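Local coordinates for protein HTH-type transcriptional regulator GadX (Escherichia coli, PDB 3MKL) that activates about fifteen acid-resistance genes, including gadA, gadB and gadC, and can repress gadW, binding DNA through an AraC/XylS-type helix-turn-helix domain, at residues Arg9-Cys13 with Leu54-Cys58; Met60-Leu64 with Val92-Tyr97. All coordinates share one frame; numbering follows the deposited sequence.

Contact 1. Residues Arg9-Cys13 with Leu54-Cys58; sequences RTRVC and LLTEC
L54 pushes its isobutyl end against R9, V12 and C13, joining the first helix of the AraC/XylS-type DNA-binding region, 8-17, to the long helix 51-67 that runs between its two predicted helix-turn-helix motifs. The axes of the two short segments approach to 10.5 Å and cross at -57°. The tight part is apolar, built round the buried V12, L54 and C58. CD1 of L54 lies 3.8 Å from CG1 of V12 and 3.7 Å from CB of R9, while its CD2 branch turns to SG of C13. On the inner side V12 also meets L40 and L54 meets L44, both from helix 37-46, so the first helix-turn-helix motif packs against the same pair of helices.

The looser side is polar, and its R9 and E57 are both partly exposed. The R9 chain leaves with CG wedged between the backbone N and the carbonyl carbon (chi1 61°) and then bends at chi3, which carries its guanidinium past L54 to E57. Carboxylate and guanidinium are nearly coplanar, 17° apart, and OE1 of E57 comes in at the guanidinium edge, yet at 3.8 Å from NH1 of R9 this is a long salt bridge, probably a modest attraction. Back on the apolar side, two cysteine sulfurs meet without a disulfide, SG of C13 standing 3.6 Å from SG of the buried C58.

Contact 2. Residues Met60-Leu64 with Val92-Tyr97; sequences MQRAL and VFRNYY
M60-L64 and V92-Y97 are helical segments that meet almost perpendicularly, their axes crossing at -91° with a closest approach of 11.0 Å; M60 and F93 bring their CA atoms nearest, 6.5 Å apart. The side chain of M60, a selenomethionine, enters as a knob into the hole formed by V92, F93, Y96 and Y97. Bends at chi2 (-57°) and chi3 fold the chain over 92-97, laying SE of M60 3.5 Å from CA of F93 and also against CG1 of V92. Nearer the root, CB of M60 makes a CH-pi contact over the Y96 face, 3.9 Å from the ring centroid, while SE reaches that ring and the F93 ring obliquely, as Met-aromatic contacts.

L64 covers one face of the Y97 ring, its CD1 3.4 Å from CZ of Y97, and touches CE1 of F93. The carbonyl O of M60 lies at the Y97 ring edge, 3.0 Å from OH of Y97, at most a weak hydrogen bond, since the hydroxyl proton may go to another acceptor. Within 92-97, CD1 of Y97 sits over the F93 ring centre. Such interlocking docks the last helix of the second predicted helix-turn-helix motif onto the long linking helix of an AraC-family DNA-binding domain.

How the contacts relate
The two contacts illustrate how one long helix can organise a bipartite domain. From the N terminus, helix 8-17 leads through helices 26-32 and 37-46, which carry most of the first predicted helix-turn-helix motif, before contact 1 closes this 40-residue excursion on helix 51-67. The same helix then opens contact 2, and the chain passes through helix 74-80 and returns on helix 86-97, closing a second excursion of 27 residues. The loops are in series, neither nested nor crossed, with centres about 14 Å apart. Helix 86-97 also leans on the part of helix 51-67 that carries contact 1: CG of E57 is 3.5 Å from OH of Y96, and T56 packs on V92. The shared helix connects the halves.

Contact 1. Residues Arg9-Cys13 with Leu54-Cys58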
loop_
_atom_site.group_PDB
_atom_site.type_symbol
_atom_site.label_atom_id
_atom_site.label_comp_id
_atom_site.label_asym_id
_atom_site.label_seq_id
_atom_site.Cartn_x
_atom_site.Cartn_y
_atom_site.Cartn_z
ATOM N N ARG A 9 3.812 12.205 5.360
ATOM C CA ARG A 9 3.353 11.157 4.454
ATOM C C ARG A 9 4.511 10.443 3.720
ATOM O O ARG A 9 4.472 9.216 3.565
ATOM C CB ARG A 9 2.277 11.671 3.480
ATOM C CG ARG A 9 2.667 12.817 2.506
ATOM C CD ARG A 9 1.387 13.394 1.796
ATOM N NE ARG A 9 0.601 12.328 1.158
ATOM C CZ ARG A 9 -0.706 12.355 0.861
ATOM N NH1 ARG A 9 -1.249 11.282 0.291
ATOM N NH2 ARG A 9 -1.477 13.419 1.113
ATOM N N THR A 10 5.521 11.210 3.296
ATOM C CA THR A 10 6.746 10.658 2.681
ATOM C C THR A 10 7.504 9.714 3.617
ATOM O O THR A 10 7.911 8.635 3.200
ATOM C CB THR A 10 7.695 11.776 2.194
ATOM O OG1 THR A 10 7.016 12.549 1.201
ATOM C CG2 THR A 10 8.976 11.209 1.578
ATOM N N ARG A 11 7.673 10.123 4.878
ATOM C CA ARG A 11 8.388 9.304 5.875
ATOM C C ARG A 11 7.685 7.990 6.197
ATOM O O ARG A 11 8.345 6.978 6.401
ATOM C CB ARG A 11 8.641 10.092 7.162
ATOM C CG ARG A 11 9.700 11.146 6.995
ATOM C CD ARG A 11 9.655 12.122 8.128
ATOM N NE ARG A 11 10.181 11.526 9.351
ATOM C CZ ARG A 11 9.955 12.004 10.571
ATOM N NH1 ARG A 11 9.209 13.089 10.730
ATOM N NH2 ARG A 11 10.476 11.393 11.632
ATOM N N VAL A 12 6.354 8.039 6.249
ATOM C CA VAL A 12 5.480 6.883 6.434
ATOM C C VAL A 12 5.540 5.945 5.210
ATOM O O VAL A 12 5.726 4.752 5.363
ATOM C CB VAL A 12 4.009 7.336 6.715
ATOM C CG1 VAL A 12 3.030 6.171 6.582
ATOM C CG2 VAL A 12 3.881 7.958 8.084
ATOM N N CYS A 13 5.403 6.472 3.997
ATOM C CA CYS A 13 5.598 5.652 2.789
ATOM C C CYS A 13 6.979 4.999 2.763
ATOM O O CYS A 13 7.115 3.869 2.309
ATOM C CB CYS A 13 5.352 6.466 1.516
ATOM S SG CYS A 13 3.604 6.921 1.325
ATOM N N LEU A 54 -2.330 5.682 2.882
ATOM C CA LEU A 54 -0.950 5.595 2.423
ATOM C C LEU A 54 -0.551 4.144 2.186
ATOM O O LEU A 54 0.100 3.840 1.200
ATOM C CB LEU A 54 -0.015 6.290 3.408
ATOM C CG LEU A 54 -0.193 7.818 3.464
ATOM C CD1 LEU A 54 0.741 8.415 4.491
ATOM C CD2 LEU A 54 0.012 8.490 2.077
ATOM N N LEU A 55 -0.953 3.260 3.095
ATOM C CA LEU A 55 -0.727 1.826 2.932
ATOM C C LEU A 55 -1.231 1.347 1.571
ATOM O O LEU A 55 -0.470 0.766 0.769
ATOM C CB LEU A 55 -1.373 1.030 4.076
ATOM C CG LEU A 55 -0.999 -0.447 4.284
ATOM C CD1 LEU A 55 0.518 -0.666 4.249
ATOM C CD2 LEU A 55 -1.580 -0.993 5.619
ATOM N N THR A 56 -2.509 1.622 1.306
ATOM C CA THR A 56 -3.155 1.205 0.070
ATOM C C THR A 56 -2.389 1.720 -1.140
ATOM O O THR A 56 -2.094 0.969 -2.049
ATOM C CB THR A 56 -4.646 1.652 0.038
ATOM O OG1 THR A 56 -5.388 0.855 0.976
ATOM C CG2 THR A 56 -5.249 1.515 -1.340
ATOM N N GLU A 57 -2.052 2.997 -1.127
ATOM C CA GLU A 57 -1.372 3.621 -2.244
ATOM C C GLU A 57 -0.012 2.979 -2.530
ATOM O O GLU A 57 0.316 2.688 -3.678
ATOM C CB GLU A 57 -1.270 5.122 -1.994
ATOM C CG GLU A 57 -2.612 5.825 -2.261
ATOM C CD GLU A 57 -2.887 7.033 -1.367
ATOM O OE1 GLU A 57 -1.932 7.675 -0.863
ATOM O OE2 GLU A 57 -4.078 7.357 -1.198
ATOM N N CYS A 58 0.750 2.731 -1.468
ATOM C CA CYS A 58 2.000 1.993 -1.545
ATOM C C CYS A 58 1.767 0.602 -2.144
ATOM O O CYS A 58 2.533 0.126 -2.965
ATOM C CB CYS A 58 2.591 1.858 -0.143
ATOM S SG CYS A 58 3.284 3.376 0.530
#

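Contact 2. Residues Met60-Leu64 with Val92-Tyr97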
loop_
_atom_site.group_PDB
_atom_site.type_symbol
_atom_site.label_atom_id
_atom_site.label_comp_id
_atom_site.label_asym_id
_atom_site.label_seq_id
_atom_site.Cartn_x
_atom_site.Cartn_y
_atom_site.Cartn_z
HETATM N N MSE A 60 -0.763 -0.402 -4.112
HETATM C CA MSE A 60 -1.111 -0.313 -5.540
HETATM C C MSE A 60 0.109 -0.013 -6.387
HETATM O O MSE A 60 0.218 -0.487 -7.518
HETATM C CB MSE A 60 -2.215 0.710 -5.812
HETATM C CG MSE A 60 -3.534 0.385 -5.172
HETATM SE SE MSE A 60 -4.258 -1.347 -5.666
HETATM C CE MSE A 60 -3.692 -2.492 -4.225
ATOM N N GLN A 61 1.030 0.766 -5.837
ATOM C CA GLN A 61 2.224 1.127 -6.575
ATOM C C GLN A 61 3.112 -0.099 -6.789
ATOM O O GLN A 61 3.715 -0.255 -7.864
ATOM C CB GLN A 61 2.959 2.271 -5.872
ATOM C CG GLN A 61 2.256 3.633 -6.066
ATOM C CD GLN A 61 2.956 4.796 -5.362
ATOM O OE1 GLN A 61 3.526 4.641 -4.291
ATOM N NE2 GLN A 61 2.900 5.968 -5.968
ATOM N N ARG A 62 3.171 -0.972 -5.780
ATOM C CA ARG A 62 3.952 -2.208 -5.858
ATOM C C ARG A 62 3.287 -3.214 -6.786
ATOM O O ARG A 62 3.971 -3.946 -7.512
ATOM C CB ARG A 62 4.155 -2.818 -4.470
ATOM C CG ARG A 62 5.117 -4.005 -4.429
ATOM C CD ARG A 62 6.560 -3.603 -4.768
ATOM N NE ARG A 62 6.981 -2.397 -4.048
ATOM C CZ ARG A 62 7.796 -2.381 -2.991
ATOM N NH1 ARG A 62 8.306 -3.510 -2.516
ATOM N NH2 ARG A 62 8.106 -1.228 -2.415
ATOM N N ALA A 63 1.951 -3.238 -6.765
ATOM C CA ALA A 63 1.170 -4.128 -7.622
ATOM C C ALA A 63 1.479 -3.935 -9.103
ATOM O O ALA A 63 1.478 -4.907 -9.849
ATOM C CB ALA A 63 -0.312 -3.978 -7.358
ATOM N N LEU A 64 1.732 -2.695 -9.523
ATOM C CA LEU A 64 2.125 -2.410 -10.917
ATOM C C LEU A 64 3.421 -3.091 -11.329
ATOM O O LEU A 64 3.551 -3.530 -12.465
ATOM C CB LEU A 64 2.244 -0.901 -11.176
ATOM C CG LEU A 64 1.145 -0.347 -12.080
ATOM C CD1 LEU A 64 -0.217 -0.864 -11.650
ATOM C CD2 LEU A 64 1.185 1.175 -12.138
ATOM N N VAL A 92 -9.795 -3.108 -4.831
ATOM C CA VAL A 92 -9.043 -1.907 -4.522
ATOM C C VAL A 92 -8.187 -1.486 -5.725
ATOM O O VAL A 92 -7.977 -0.280 -5.953
ATOM C CB VAL A 92 -8.177 -2.131 -3.274
ATOM C CG1 VAL A 92 -7.296 -0.950 -3.025
ATOM C CG2 VAL A 92 -9.086 -2.315 -2.067
ATOM N N PHE A 93 -7.710 -2.478 -6.485
ATOM C CA PHE A 93 -6.958 -2.194 -7.733
ATOM C C PHE A 93 -7.853 -1.564 -8.791
ATOM O O PHE A 93 -7.510 -0.538 -9.365
ATOM C CB PHE A 93 -6.310 -3.464 -8.258
ATOM C CG PHE A 93 -5.401 -3.265 -9.455
ATOM C CD1 PHE A 93 -4.015 -3.281 -9.299
ATOM C CD2 PHE A 93 -5.924 -3.136 -10.731
ATOM C CE1 PHE A 93 -3.168 -3.155 -10.396
ATOM C CE2 PHE A 93 -5.092 -3.010 -11.853
ATOM C CZ PHE A 93 -3.701 -3.019 -11.683
ATOM N N ARG A 94 -9.025 -2.152 -9.006
ATOM C CA ARG A 94 -9.989 -1.566 -9.933
ATOM C C ARG A 94 -10.388 -0.127 -9.561
ATOM O O ARG A 94 -10.528 0.704 -10.448
ATOM C CB ARG A 94 -11.207 -2.465 -10.136
ATOM C CG ARG A 94 -12.183 -1.884 -11.141
ATOM C CD ARG A 94 -13.178 -2.898 -11.704
ATOM N NE ARG A 94 -14.165 -3.266 -10.701
ATOM C CZ ARG A 94 -14.229 -4.456 -10.108
ATOM N NH1 ARG A 94 -13.384 -5.435 -10.429
ATOM N NH2 ARG A 94 -15.154 -4.673 -9.194
ATOM N N ASN A 95 -10.567 0.160 -8.264
ATOM C CA ASN A 95 -10.852 1.515 -7.807
ATOM C C ASN A 95 -9.705 2.455 -8.124
ATOM O O ASN A 95 -9.921 3.566 -8.579
ATOM C CB ASN A 95 -11.123 1.562 -6.297
ATOM C CG ASN A 95 -12.571 1.340 -5.951
ATOM O OD1 ASN A 95 -13.415 1.139 -6.831
ATOM N ND2 ASN A 95 -12.882 1.402 -4.657
ATOM N N TYR A 96 -8.486 1.990 -7.862
ATOM C CA TYR A 96 -7.294 2.790 -8.044
ATOM C C TYR A 96 -6.913 3.018 -9.517
ATOM O O TYR A 96 -6.410 4.081 -9.857
ATOM C CB TYR A 96 -6.120 2.139 -7.304
ATOM C CG TYR A 96 -5.028 3.123 -6.909
ATOM C CD1 TYR A 96 -5.061 3.762 -5.671
ATOM C CD2 TYR A 96 -3.955 3.414 -7.772
ATOM C CE1 TYR A 96 -4.072 4.673 -5.300
ATOM C CE2 TYR A 96 -2.953 4.317 -7.393
ATOM C CZ TYR A 96 -3.026 4.931 -6.155
ATOM O OH TYR A 96 -2.076 5.809 -5.763
ATOM N N TYR A 97 -7.151 2.038 -10.385
ATOM C CA TYR A 97 -6.614 2.089 -11.768
ATOM C C TYR A 97 -7.683 2.103 -12.879
ATOM O O TYR A 97 -7.391 2.411 -14.038
ATOM C CB TYR A 97 -5.609 0.948 -11.989
ATOM C CG TYR A 97 -4.311 1.127 -11.236
ATOM C CD1 TYR A 97 -3.874 0.189 -10.283
ATOM C CD2 TYR A 97 -3.506 2.245 -11.474
ATOM C CE1 TYR A 97 -2.642 0.374 -9.615
ATOM C CE2 TYR A 97 -2.300 2.431 -10.806
ATOM C CZ TYR A 97 -1.880 1.508 -9.881
ATOM O OH TYR A 97 -0.669 1.756 -9.243
#